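PDB 6BLJ: serine-tRNA ligase from Naegleria fowleri, which probably charges tRNA(Ser) with serine in the cytosol, as class II seryl-tRNA synthetases do, through an adenylate made from ATP. Local coordinates for residues 194-199 and 481-485. Residues are numbered along the deposited sequence; the frame is centred on the assembly and turned at random.
Sequences IMRKLG and IKFKN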
ATOM      1  N   ILE A 194     -23.931 -18.106  18.137  1.00 23.55           N
ATOM      2  CA  ILE A 194     -24.185 -17.869  19.556  1.00 23.08           C
ATOM      3  C   ILE A 194     -24.336 -16.379  19.830  1.00 22.85           C
ATOM      4  O   ILE A 194     -25.298 -15.942  20.476  1.00 25.25           O
ATOM      5  CB  ILE A 194     -23.053 -18.478  20.404  1.00 25.62           C
ATOM      6  CG1 ILE A 194     -23.042 -20.002  20.248  1.00 29.31           C
ATOM      7  CG2 ILE A 194     -23.218 -18.071  21.847  1.00 23.43           C
ATOM      8  CD1 ILE A 194     -21.803 -20.679  20.832  1.00 25.14           C
ATOM      9  N   MET A 195     -23.380 -15.572  19.350  1.00 22.10           N
ATOM     10  CA  MET A 195     -23.413 -14.139  19.650  1.00 28.28           C
ATOM     11  C   MET A 195     -24.639 -13.468  19.035  1.00 25.32           C
ATOM     12  O   MET A 195     -25.248 -12.584  19.650  1.00 24.98           O
ATOM     13  CB  MET A 195     -22.131 -13.461  19.158  1.00 21.10           C
ATOM     14  CG  MET A 195     -20.893 -13.904  19.920  1.00 22.16           C
ATOM     15  SD  MET A 195     -19.416 -12.989  19.421  1.00 25.26           S
ATOM     16  CE  MET A 195     -18.240 -13.657  20.602  1.00 22.59           C
ATOM     17  N   ARG A 196     -25.026 -13.882  17.831  1.00 24.45           N
ATOM     18  CA  ARG A 196     -26.241 -13.335  17.228  1.00 29.81           C
ATOM     19  C   ARG A 196     -27.485 -13.780  17.994  1.00 32.97           C
ATOM     20  O   ARG A 196     -28.438 -13.001  18.150  1.00 30.36           O
ATOM     21  CB  ARG A 196     -26.344 -13.748  15.756  1.00 30.23           C
ATOM     22  CG  ARG A 196     -25.407 -12.967  14.815  1.00 25.43           C
ATOM     23  CD  ARG A 196     -25.544 -13.440  13.361  1.00 27.94           C
ATOM     24  NE  ARG A 196     -24.725 -12.636  12.460  1.00 26.42           N
ATOM     25  CZ  ARG A 196     -24.358 -13.046  11.250  1.00 32.79           C
ATOM     26  NH1 ARG A 196     -24.732 -14.247  10.817  1.00 26.56           N
ATOM     27  NH2 ARG A 196     -23.611 -12.269  10.480  1.00 28.84           N
ATOM     28  N   LYS A 197     -27.508 -15.035  18.455  1.00 30.16           N
ATOM     29  CA  LYS A 197     -28.657 -15.508  19.226  1.00 31.69           C
ATOM     30  C   LYS A 197     -28.761 -14.793  20.569  1.00 30.75           C
ATOM     31  O   LYS A 197     -29.855 -14.700  21.137  1.00 28.64           O
ATOM     32  CB  LYS A 197     -28.580 -17.024  19.418  1.00 32.51           C
ATOM     33  CG  LYS A 197     -29.024 -17.829  18.198  1.00 36.77           C
ATOM     34  CD  LYS A 197     -28.671 -19.317  18.331  1.00 34.00           C
ATOM     35  CE  LYS A 197     -29.472 -19.995  19.438  1.00 32.98           C
ATOM     36  NZ  LYS A 197     -30.935 -19.928  19.162  1.00 33.11           N
ATOM     37  N   LEU A 198     -27.638 -14.316  21.108  1.00 25.40           N
ATOM     38  CA  LEU A 198     -27.664 -13.472  22.298  1.00 29.47           C
ATOM     39  C   LEU A 198     -28.123 -12.052  21.998  1.00 31.82           C
ATOM     40  O   LEU A 198     -28.367 -11.292  22.941  1.00 29.65           O
ATOM     41  CB  LEU A 198     -26.281 -13.419  22.959  1.00 24.67           C
ATOM     42  CG  LEU A 198     -25.718 -14.717  23.541  1.00 30.17           C
ATOM     43  CD1 LEU A 198     -24.233 -14.559  23.873  1.00 28.02           C
ATOM     44  CD2 LEU A 198     -26.515 -15.164  24.768  1.00 25.00           C
ATOM     45  N   GLY A 199     -28.248 -11.678  20.728  1.00 29.25           N
ATOM     46  CA  GLY A 199     -28.498 -10.286  20.395  1.00 32.06           C
ATOM     47  C   GLY A 199     -27.302  -9.390  20.641  1.00 33.46           C
ATOM     48  O   GLY A 199     -27.469  -8.190  20.859  1.00 30.74           O
ATOM     49  N   ILE A 481     -26.074 -15.455  30.401  1.00 32.01           N
ATOM     50  CA  ILE A 481     -26.609 -14.617  29.334  1.00 32.26           C
ATOM     51  C   ILE A 481     -27.565 -15.477  28.513  1.00 37.08           C
ATOM     52  O   ILE A 481     -27.141 -16.451  27.876  1.00 33.30           O
ATOM     53  CB  ILE A 481     -25.496 -14.053  28.441  1.00 32.89           C
ATOM     54  CG1 ILE A 481     -24.319 -13.525  29.261  1.00 33.56           C
ATOM     55  CG2 ILE A 481     -26.048 -12.947  27.540  1.00 31.65           C
ATOM     56  CD1 ILE A 481     -23.133 -13.160  28.359  1.00 30.42           C
ATOM     57  N   LYS A 482     -28.843 -15.111  28.506  1.00 34.80           N
ATOM     58  CA  LYS A 482     -29.875 -15.919  27.874  1.00 28.52           C
ATOM     59  C   LYS A 482     -30.008 -15.589  26.389  1.00 29.31           C
ATOM     60  O   LYS A 482     -29.931 -14.429  25.987  1.00 33.35           O
ATOM     61  CB  LYS A 482     -31.215 -15.705  28.580  1.00 33.60           C
ATOM     62  CG  LYS A 482     -32.349 -16.625  28.128  1.00 39.31           C
ATOM     63  CD  LYS A 482     -33.663 -16.276  28.859  1.00 47.52           C
ATOM     64  CE  LYS A 482     -34.762 -17.297  28.581  1.00 55.09           C
ATOM     65  NZ  LYS A 482     -34.962 -17.475  27.118  1.00 61.32           N
ATOM     66  N   PHE A 483     -30.224 -16.622  25.576  1.00 31.82           N
ATOM     67  CA  PHE A 483     -30.539 -16.403  24.172  1.00 37.67           C
ATOM     68  C   PHE A 483     -31.774 -15.522  24.035  1.00 38.13           C
ATOM     69  O   PHE A 483     -32.746 -15.670  24.777  1.00 32.93           O
ATOM     70  CB  PHE A 483     -30.774 -17.743  23.465  1.00 35.74           C
ATOM     71  CG  PHE A 483     -29.507 -18.515  23.183  1.00 33.63           C
ATOM     72  CD1 PHE A 483     -28.342 -17.848  22.843  1.00 29.74           C
ATOM     73  CD2 PHE A 483     -29.493 -19.903  23.220  1.00 30.97           C
ATOM     74  CE1 PHE A 483     -27.180 -18.547  22.565  1.00 29.46           C
ATOM     75  CE2 PHE A 483     -28.330 -20.612  22.943  1.00 28.04           C
ATOM     76  CZ  PHE A 483     -27.175 -19.930  22.604  1.00 27.83           C
ATOM     77  N   LYS A 484     -31.722 -14.587  23.089  1.00 41.39           N
ATOM     78  CA  LYS A 484     -32.880 -13.759  22.780  1.00 44.61           C
ATOM     79  C   LYS A 484     -33.638 -14.237  21.558  1.00 48.01           C
ATOM     80  O   LYS A 484     -34.769 -13.800  21.340  1.00 43.46           O
ATOM     81  CB  LYS A 484     -32.468 -12.296  22.562  1.00 47.85           C
ATOM     82  CG  LYS A 484     -32.041 -11.567  23.829  1.00 55.35           C
ATOM     83  CD  LYS A 484     -31.866 -10.079  23.565  1.00 62.78           C
ATOM     84  CE  LYS A 484     -31.194  -9.383  24.736  1.00 68.65           C
ATOM     85  NZ  LYS A 484     -30.868  -7.959  24.427  1.00 72.32           N
ATOM     86  N   ASN A 485     -33.023 -15.073  20.731  1.00 47.53           N
ATOM     87  CA  ASN A 485     -33.700 -15.595  19.560  1.00 53.41           C
ATOM     88  C   ASN A 485     -33.081 -16.929  19.149  1.00 50.60           C
ATOM     89  O   ASN A 485     -33.542 -17.575  18.207  1.00 53.35           O
ATOM     90  CB  ASN A 485     -33.641 -14.575  18.419  1.00 54.46           C
ATOM     91  CG  ASN A 485     -32.223 -14.280  17.977  1.00 48.90           C
ATOM     92  OD1 ASN A 485     -31.577 -15.119  17.357  1.00 46.59           O
ATOM     93  ND2 ASN A 485     -31.728 -13.087  18.301  1.00 48.23           N
ATOM     94  OXT ASN A 485     -32.102 -17.390  19.748  1.00 44.24           O
TER
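Leu-198 and Phe-483 meet in the tightly packed half of this contact. Leu-198 CD2 reaches 3.6 Å from Ile-481 CG2 and 3.8 Å from Phe-483 CD1, and Val-465 of the partner strand 464-466 also touches this leucine. The end of the Lys-197 chain lies over one face of the Phe-483 ring: two bends in the chain put CE over the ring centre, 3.7 Å from the centroid, a CH-pi contact only 11° off the normal. NZ stands farther out, in a cation-pi position, and turns to the C-terminal carboxylate in a salt bridge, 2.9 Å from Asn-485 OXT. Backbone bonds fix the spacing: Lys-197 O accepts from Lys-484 N (2.7 Å) and from Asn-485 N (3.2 Å), the latter on a lone pair. Toward solvent the fit is looser. The exposed Asn-485 sends ND2 to Arg-196 O at 3.3 Å, tilted 22° from the carbonyl plane, while Gly-199 N reaches that oxygen from its opposite face; the extended chain of Lys-484 passes Leu-198 O and packs on Met-242 of a neighbouring subunit. Positive phi at Gly-199 and two bonds back into the last turn define a Schellman motif; at the helix end it closes, the Arg-196 and Lys-197 carbonyls accept N-H groups of the C-terminal tail leaving strand 480-482 of a two-stranded antiparallel sheet.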